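Local coordinates for Cobalt/magnesium transport protein CorA (Methanocaldococcus jannaschii, PDB 4EGW) that mediates the influx of magnesium ions across the cell membrane, alternating between open and closed states in response to cytoplasmic magnesium levels, at residues A[29-32]-A[37-40]; A[50-55]-A[132-137]; A[65-68]-A[73-76]. All blocks are in the same frame, centred on the assembly; numbering follows the deposited sequence.

Contact 1. Residues A[29-32]-A[37-40]; sequences IAKD and EPKL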
loop_
_atom_site.group_PDB
_atom_site.type_symbol
_atom_site.label_atom_id
_atom_site.label_comp_id
_atom_site.label_asym_id
_atom_site.label_seq_id
_atom_site.Cartn_x
_atom_site.Cartn_y
_atom_site.Cartn_z
ATOM N N ILE A 29 10.623 -24.618 -2.623
ATOM C CA ILE A 29 9.910 -24.941 -1.399
ATOM C C ILE A 29 10.468 -24.099 -0.264
ATOM O O ILE A 29 11.624 -24.255 0.133
ATOM C CB ILE A 29 10.054 -26.416 -1.018
ATOM C CG1 ILE A 29 9.630 -27.316 -2.178
ATOM C CG2 ILE A 29 9.218 -26.720 0.217
ATOM C CD1 ILE A 29 8.139 -27.343 -2.408
ATOM N N ALA A 30 9.645 -23.187 0.240
ATOM C CA ALA A 30 9.988 -22.456 1.443
ATOM C C ALA A 30 9.228 -23.089 2.602
ATOM O O ALA A 30 8.043 -23.392 2.487
ATOM C CB ALA A 30 9.644 -20.989 1.299
ATOM N N LYS A 31 9.929 -23.299 3.712
ATOM C CA LYS A 31 9.388 -24.006 4.869
ATOM C C LYS A 31 9.571 -23.188 6.135
ATOM O O LYS A 31 10.694 -23.008 6.599
ATOM C CB LYS A 31 10.144 -25.321 5.025
ATOM C CG LYS A 31 11.387 -25.416 4.126
ATOM C CD LYS A 31 12.577 -24.582 4.630
ATOM C CE LYS A 31 12.597 -23.140 4.101
ATOM N NZ LYS A 31 13.026 -23.004 2.675
ATOM N N ASP A 32 8.476 -22.722 6.720
ATOM C CA ASP A 32 8.563 -21.839 7.883
ATOM C C ASP A 32 7.675 -22.333 9.014
ATOM O O ASP A 32 6.537 -22.723 8.776
ATOM C CB ASP A 32 8.147 -20.415 7.504
ATOM C CG ASP A 32 9.204 -19.689 6.678
ATOM O OD1 ASP A 32 10.189 -20.341 6.260
ATOM O OD2 ASP A 32 9.046 -18.465 6.445
ATOM N N GLU A 37 12.091 -21.375 11.845
ATOM C CA GLU A 37 13.149 -21.916 10.952
ATOM C C GLU A 37 12.714 -22.998 9.902
ATOM O O GLU A 37 11.576 -23.463 9.917
ATOM C CB GLU A 37 14.410 -22.341 11.762
ATOM C CG GLU A 37 15.460 -21.197 11.904
ATOM C CD GLU A 37 16.812 -21.615 12.484
ATOM O OE1 GLU A 37 17.447 -20.783 13.175
ATOM O OE2 GLU A 37 17.256 -22.753 12.230
ATOM N N PRO A 38 13.651 -23.395 9.008
ATOM C CA PRO A 38 13.750 -24.302 7.843
ATOM C C PRO A 38 13.726 -25.833 7.998
ATOM O O PRO A 38 13.324 -26.389 9.022
ATOM C CB PRO A 38 15.063 -23.870 7.178
ATOM C CG PRO A 38 15.128 -22.450 7.452
ATOM C CD PRO A 38 14.679 -22.344 8.887
ATOM N N LYS A 39 14.152 -26.471 6.899
ATOM C CA LYS A 39 14.232 -27.932 6.661
ATOM C C LYS A 39 12.994 -28.816 6.603
ATOM O O LYS A 39 12.733 -29.603 7.513
ATOM C CB LYS A 39 15.272 -28.620 7.564
ATOM C CG LYS A 39 15.414 -30.124 7.242
ATOM C CD LYS A 39 16.628 -30.798 7.881
ATOM C CE LYS A 39 16.790 -32.228 7.354
ATOM N NZ LYS A 39 17.977 -32.949 7.898
ATOM N N LEU A 40 12.242 -28.691 5.514
ATOM C CA LEU A 40 11.216 -29.678 5.226
ATOM C C LEU A 40 11.865 -30.985 4.757
ATOM O O LEU A 40 13.072 -31.068 4.536
ATOM C CB LEU A 40 10.268 -29.120 4.150
ATOM C CG LEU A 40 9.522 -29.881 3.033
ATOM C CD1 LEU A 40 10.465 -30.499 2.009
ATOM C CD2 LEU A 40 8.529 -30.909 3.559
#

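Contact 2. Residues A[50-55]-A[132-137]; sequences LIWIDC and KAIGRL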
loop_
_atom_site.group_PDB
_atom_site.type_symbol
_atom_site.label_atom_id
_atom_site.label_comp_id
_atom_site.label_asym_id
_atom_site.label_seq_id
_atom_site.Cartn_x
_atom_site.Cartn_y
_atom_site.Cartn_z
ATOM N N LEU A 50 2.520 -23.333 14.438
ATOM C CA LEU A 50 2.161 -23.502 13.039
ATOM C C LEU A 50 3.390 -23.699 12.163
ATOM O O LEU A 50 4.519 -23.552 12.620
ATOM C CB LEU A 50 1.390 -22.262 12.550
ATOM C CG LEU A 50 1.664 -20.922 13.256
ATOM C CD1 LEU A 50 1.252 -19.747 12.401
ATOM C CD2 LEU A 50 0.953 -20.836 14.601
ATOM N N ILE A 51 3.150 -23.978 10.886
ATOM C CA ILE A 51 4.206 -24.067 9.886
ATOM C C ILE A 51 3.658 -23.486 8.598
ATOM O O ILE A 51 2.526 -23.772 8.208
ATOM C CB ILE A 51 4.655 -25.518 9.614
ATOM C CG1 ILE A 51 5.070 -26.219 10.908
ATOM C CG2 ILE A 51 5.789 -25.557 8.594
ATOM C CD1 ILE A 51 3.928 -26.934 11.603
ATOM N N TRP A 52 4.456 -22.657 7.941
ATOM C CA TRP A 52 4.052 -22.107 6.659
ATOM C C TRP A 52 4.916 -22.697 5.559
ATOM O O TRP A 52 6.111 -22.411 5.476
ATOM C CB TRP A 52 4.161 -20.580 6.651
ATOM C CG TRP A 52 3.762 -19.980 5.338
ATOM C CD1 TRP A 52 3.060 -20.591 4.343
ATOM C CD2 TRP A 52 4.052 -18.656 4.870
ATOM N NE1 TRP A 52 2.888 -19.730 3.289
ATOM C CE2 TRP A 52 3.486 -18.533 3.587
ATOM C CE3 TRP A 52 4.728 -17.560 5.414
ATOM C CZ2 TRP A 52 3.575 -17.361 2.836
ATOM C CZ3 TRP A 52 4.818 -16.395 4.663
ATOM C CH2 TRP A 52 4.243 -16.306 3.387
ATOM N N ILE A 53 4.306 -23.529 4.722
ATOM C CA ILE A 53 4.985 -24.045 3.546
ATOM C C ILE A 53 4.473 -23.316 2.313
ATOM O O ILE A 53 3.281 -23.340 2.009
ATOM C CB ILE A 53 4.772 -25.560 3.370
ATOM C CG1 ILE A 53 5.179 -26.300 4.639
ATOM C CG2 ILE A 53 5.562 -26.087 2.170
ATOM C CD1 ILE A 53 5.146 -27.793 4.485
ATOM N N ASP A 54 5.376 -22.635 1.622
ATOM C CA ASP A 54 5.032 -22.031 0.348
ATOM C C ASP A 54 5.686 -22.839 -0.746
ATOM O O ASP A 54 6.902 -23.034 -0.757
ATOM C CB ASP A 54 5.497 -20.581 0.276
ATOM C CG ASP A 54 5.189 -19.945 -1.061
ATOM O OD1 ASP A 54 4.000 -19.679 -1.317
ATOM O OD2 ASP A 54 6.132 -19.709 -1.849
ATOM N N CYS A 55 4.867 -23.332 -1.658
ATOM C CA CYS A 55 5.386 -24.133 -2.743
ATOM C C CYS A 55 5.195 -23.419 -4.071
ATOM O O CYS A 55 4.076 -23.314 -4.589
ATOM C CB CYS A 55 4.692 -25.486 -2.769
ATOM S SG CYS A 55 5.290 -26.524 -4.084
ATOM N N LYS A 132 3.908 -11.872 -5.614
ATOM C CA LYS A 132 4.737 -10.838 -5.041
ATOM C C LYS A 132 4.616 -10.832 -3.529
ATOM O O LYS A 132 5.575 -10.545 -2.819
ATOM C CB LYS A 132 4.310 -9.485 -5.594
ATOM C CG LYS A 132 5.376 -8.430 -5.506
ATOM C CD LYS A 132 6.492 -8.695 -6.498
ATOM C CE LYS A 132 7.842 -8.395 -5.858
ATOM N NZ LYS A 132 7.751 -7.304 -4.837
ATOM N N ALA A 133 3.426 -11.154 -3.041
ATOM C CA ALA A 133 3.124 -10.966 -1.635
ATOM C C ALA A 133 3.854 -11.961 -0.755
ATOM O O ALA A 133 4.224 -11.639 0.374
ATOM C CB ALA A 133 1.628 -11.048 -1.404
ATOM N N ILE A 134 4.066 -13.167 -1.274
ATOM C CA ILE A 134 4.605 -14.263 -0.476
ATOM C C ILE A 134 6.101 -14.117 -0.312
ATOM O O ILE A 134 6.670 -14.492 0.719
ATOM C CB ILE A 134 4.256 -15.622 -1.094
ATOM C CG1 ILE A 134 2.745 -15.722 -1.256
ATOM C CG2 ILE A 134 4.786 -16.759 -0.240
ATOM C CD1 ILE A 134 2.275 -17.100 -1.500
ATOM N N GLY A 135 6.740 -13.570 -1.334
ATOM C CA GLY A 135 8.111 -13.144 -1.185
ATOM C C GLY A 135 8.170 -12.191 -0.007
ATOM O O GLY A 135 8.955 -12.391 0.916
ATOM N N ARG A 136 7.304 -11.176 -0.030
ATOM C CA ARG A 136 7.312 -10.102 0.967
ATOM C C ARG A 136 7.120 -10.570 2.404
ATOM O O ARG A 136 7.513 -9.871 3.334
ATOM C CB ARG A 136 6.285 -9.015 0.629
ATOM C CG ARG A 136 6.686 -8.105 -0.538
ATOM C CD ARG A 136 5.819 -6.840 -0.610
ATOM N NE ARG A 136 4.390 -7.144 -0.703
ATOM C CZ ARG A 136 3.646 -6.978 -1.796
ATOM N NH1 ARG A 136 4.181 -6.492 -2.910
ATOM N NH2 ARG A 136 2.356 -7.293 -1.770
ATOM N N LEU A 137 6.470 -11.713 2.599
ATOM C CA LEU A 137 6.487 -12.365 3.909
ATOM C C LEU A 137 7.739 -13.196 4.141
ATOM O O LEU A 137 8.310 -13.164 5.223
ATOM C CB LEU A 137 5.232 -13.198 4.146
ATOM C CG LEU A 137 3.951 -12.368 4.186
ATOM C CD1 LEU A 137 2.781 -13.193 4.700
ATOM C CD2 LEU A 137 4.169 -11.140 5.052
#

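Contact 3. Residues A[65-68]-A[73-76]; sequences KLSK and SVSD. With BU1 (1,4-butanediol), chain K; PGO (S-1,2-propanediol), chain R.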
loop_
_atom_site.group_PDB
_atom_site.type_symbol
_atom_site.label_atom_id
_atom_site.label_comp_id
_atom_site.label_asym_id
_atom_site.label_seq_id
_atom_site.Cartn_x
_atom_site.Cartn_y
_atom_site.Cartn_z
ATOM N N LYS A 65 6.400 -35.573 -3.122
ATOM C CA LYS A 65 7.049 -35.583 -1.814
ATOM C C LYS A 65 6.220 -34.764 -0.827
ATOM O O LYS A 65 6.037 -35.146 0.334
ATOM C CB LYS A 65 8.459 -34.989 -1.941
ATOM C CG LYS A 65 9.417 -35.319 -0.807
ATOM C CD LYS A 65 10.875 -35.112 -1.236
ATOM C CE LYS A 65 11.847 -35.638 -0.183
ATOM N NZ LYS A 65 13.227 -35.847 -0.704
ATOM N N LEU A 66 5.710 -33.638 -1.314
ATOM C CA LEU A 66 4.974 -32.695 -0.487
ATOM C C LEU A 66 3.638 -33.265 -0.026
ATOM O O LEU A 66 3.292 -33.194 1.160
ATOM C CB LEU A 66 4.741 -31.415 -1.266
ATOM C CG LEU A 66 4.110 -30.281 -0.475
ATOM C CD1 LEU A 66 4.984 -29.981 0.722
ATOM C CD2 LEU A 66 3.974 -29.068 -1.377
ATOM N N SER A 67 2.883 -33.816 -0.973
ATOM C CA SER A 67 1.631 -34.468 -0.632
ATOM C C SER A 67 1.918 -35.518 0.416
ATOM O O SER A 67 1.250 -35.582 1.442
ATOM C CB SER A 67 1.011 -35.129 -1.858
ATOM O OG SER A 67 0.239 -36.251 -1.471
ATOM N N LYS A 68 2.937 -36.330 0.144
ATOM C CA LYS A 68 3.291 -37.437 1.010
ATOM C C LYS A 68 3.435 -36.912 2.415
ATOM O O LYS A 68 2.748 -37.359 3.326
ATOM C CB LYS A 68 4.620 -38.052 0.562
ATOM C CG LYS A 68 4.990 -39.359 1.268
ATOM C CD LYS A 68 4.105 -40.515 0.809
ATOM C CE LYS A 68 4.378 -41.794 1.603
ATOM N NZ LYS A 68 5.720 -42.398 1.331
ATOM N N SER A 73 -4.091 -35.454 -0.895
ATOM C CA SER A 73 -4.076 -36.212 -2.145
ATOM C C SER A 73 -3.386 -35.408 -3.247
ATOM O O SER A 73 -3.759 -34.265 -3.521
ATOM C CB SER A 73 -5.497 -36.600 -2.578
ATOM O OG SER A 73 -6.186 -35.511 -3.167
ATOM N N VAL A 74 -2.398 -36.022 -3.894
ATOM C CA VAL A 74 -1.561 -35.328 -4.875
ATOM C C VAL A 74 -2.427 -34.581 -5.885
ATOM O O VAL A 74 -2.032 -33.540 -6.410
ATOM C CB VAL A 74 -0.603 -36.301 -5.600
ATOM C CG1 VAL A 74 0.367 -35.535 -6.485
ATOM C CG2 VAL A 74 0.154 -37.155 -4.588
ATOM N N SER A 75 -3.606 -35.136 -6.156
ATOM C CA SER A 75 -4.636 -34.466 -6.947
ATOM C C SER A 75 -5.105 -33.173 -6.283
ATOM O O SER A 75 -5.121 -32.113 -6.916
ATOM C CB SER A 75 -5.830 -35.402 -7.162
ATOM O OG SER A 75 -6.870 -34.761 -7.877
ATOM N N ASP A 76 -5.480 -33.260 -5.007
ATOM C CA ASP A 76 -6.020 -32.106 -4.282
ATOM C C ASP A 76 -5.062 -30.919 -4.241
ATOM O O ASP A 76 -5.492 -29.782 -4.104
ATOM C CB ASP A 76 -6.425 -32.489 -2.854
ATOM C CG ASP A 76 -7.731 -33.262 -2.798
ATOM O OD1 ASP A 76 -8.428 -33.346 -3.830
ATOM O OD2 ASP A 76 -8.064 -33.774 -1.709
HETATM C C1 BU1 K . -9.775 -35.998 -2.663
HETATM C C2 BU1 K . -9.507 -36.249 -1.216
HETATM C C3 BU1 K . -10.704 -36.393 -0.346
HETATM C C4 BU1 K . -10.565 -37.195 0.897
HETATM O O5 BU1 K . -10.644 -34.968 -2.968
HETATM O O6 BU1 K . -11.366 -38.315 0.987
HETATM C C1 PGO R . -2.105 -39.001 1.317
HETATM C C2 PGO R . -3.441 -39.049 0.652
HETATM C C3 PGO R . -3.309 -39.522 -0.759
HETATM O O1 PGO R . -1.028 -38.584 0.561
HETATM O O2 PGO R . -4.021 -37.800 0.676
#

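Contact 1. Residues A[29-32]-A[37-40]
Sharp bends at chi2 (76°) and chi3 (-89°), with a third at chi4, fold the side chain of K31 back along its own strand, so that its methylenes, rather than its ammonium, press against the backbone of residues 38-40. K31 CD makes the closest approach, 3.3 Å from K39 N. On the proline side the same carbon stands 3.6 Å from P38 CB, while K31 CG rests 3.9 Å from L40 CB, where the two side chains meet at about a right angle. The curl closes within the strand: K31 NZ donates to I29 O over 3.2 Å, in the carbonyl plane and on a lone pair. Strand 28-33 is an outermost strand of the mixed sheet in the cytoplasmic domain, and A30 bonds through its backbone to D54 of the neighbouring strand. No hydrogen bond joins 37-40 to 29-32, and 37-40 has no regular strand geometry. The segments also make a CA-H...O contact, P38 CA to K31 O at 3.5 Å, with a nearly straight angle at the hydrogen of 162°. Further along, I29 CG2 packs on L40 CG at 4.2 Å, beside helix 60-70, where L40 also touches K69 and I29 touches E62.

Contact 2. Residues A[50-55]-A[132-137]
D54 OD1, which lies against I134, is hydrogen-bonded to T125 OG1, the hydroxyl that W52 NE1 also reaches, so T125 ties the indole to the acid and probably limits the rotation of both. The other carboxylate oxygen, D54 OD2, is bonded to H127 NE2, again on strand 122-127. The helix brings only aliphatic side chains to this polar pair and to the indole. I134 brings both of its branches to the carboxylate, CD1 standing 3.1 Å from D54 OD1 and CG2 3.3 Å from D54 CG; the packing is tight, with no hydrogen bond between the segments. W52 extends with CG anti to the backbone N (chi1 180°), which carries the six-membered part of the ring out to the helix. There L137 CB comes in at the ring edge, near its plane, 3.3 Å from W52 CZ3, and I134 CG2 approaches W52 CZ2 obliquely at 3.4 Å. H138, one residue on, meets the indole with its own ring. R136 turns away from the strand, forms a salt bridge with E164 and packs on M174 of the second subunit. Strand and helix axes pass 10.7 Å apart at 138°, the layered packing of a helix across a sheet that characterises an α/β domain.

Contact 3. Residues A[65-68]-A[73-76]
Over one face of the flat peptide group joining S73 to V74 lies S67 OG, nearer V74 N (3.6 Å) than S73 C (4.1 Å); the other flat group, the carboxylate of D76, points its oxygens at a bound butanediol. The segments belong to two consecutive helices, 60-70 and 74-80, joined by a short turn. At the corner the contact is small and is carried by S67 and V74. S67 has its OG swung anti to the backbone N (chi1 151°), which directs the hydroxyl into the turn; there it is hydrogen-bonded to I72 O, and V74 CG2 packs beside it at 3.2 Å. S67 CB lies 3.5 Å from that same methyl, so a single valine branch covers both the carbon and the oxygen of the serine. S73 occupies the N-cap position of the second helix, and its OG accepts from D76 N at 3.0 Å, although the placement of this hydroxyl in the model is less certain. A propanediol, probably from the crystallisation liquor, lies beside the turn, making a weak hydrogen bond through its O1 to S67 OG and placing its O2 2.8 Å from S73 N. S73 and E93 complete the butanediol pocket. D76 OD2 lies close to E93 OE1, a pairing of like charges that would probably favour protonation of one acid, while D76 OD1 is 2.9 Å from the diol O5.

Contact 2 forms the buried core of the three, whereas contact 1 lies at the surface and contact 3 is partly buried, farther from the centre of the chain (about 22 Å, centre to centre). Contacts 1 and 2 share a sheet: strands 28-33 and 51-56 are neighbours, joined for instance by A30 O and D54 N at 2.9 Å, and the centres of the two contacts are about 10 Å apart. Helix 60-70, which carries half of contact 3, follows strand 51-56 and packs on it through L66 CD2 and C55 CB, 3.9 Å apart. The chemistry changes with position: folded lysine methylenes on backbone at the sheet edge, aromatic and aliphatic packing around bonded polar groups inside, and serine hydroxyls with bound diols at the helical corner.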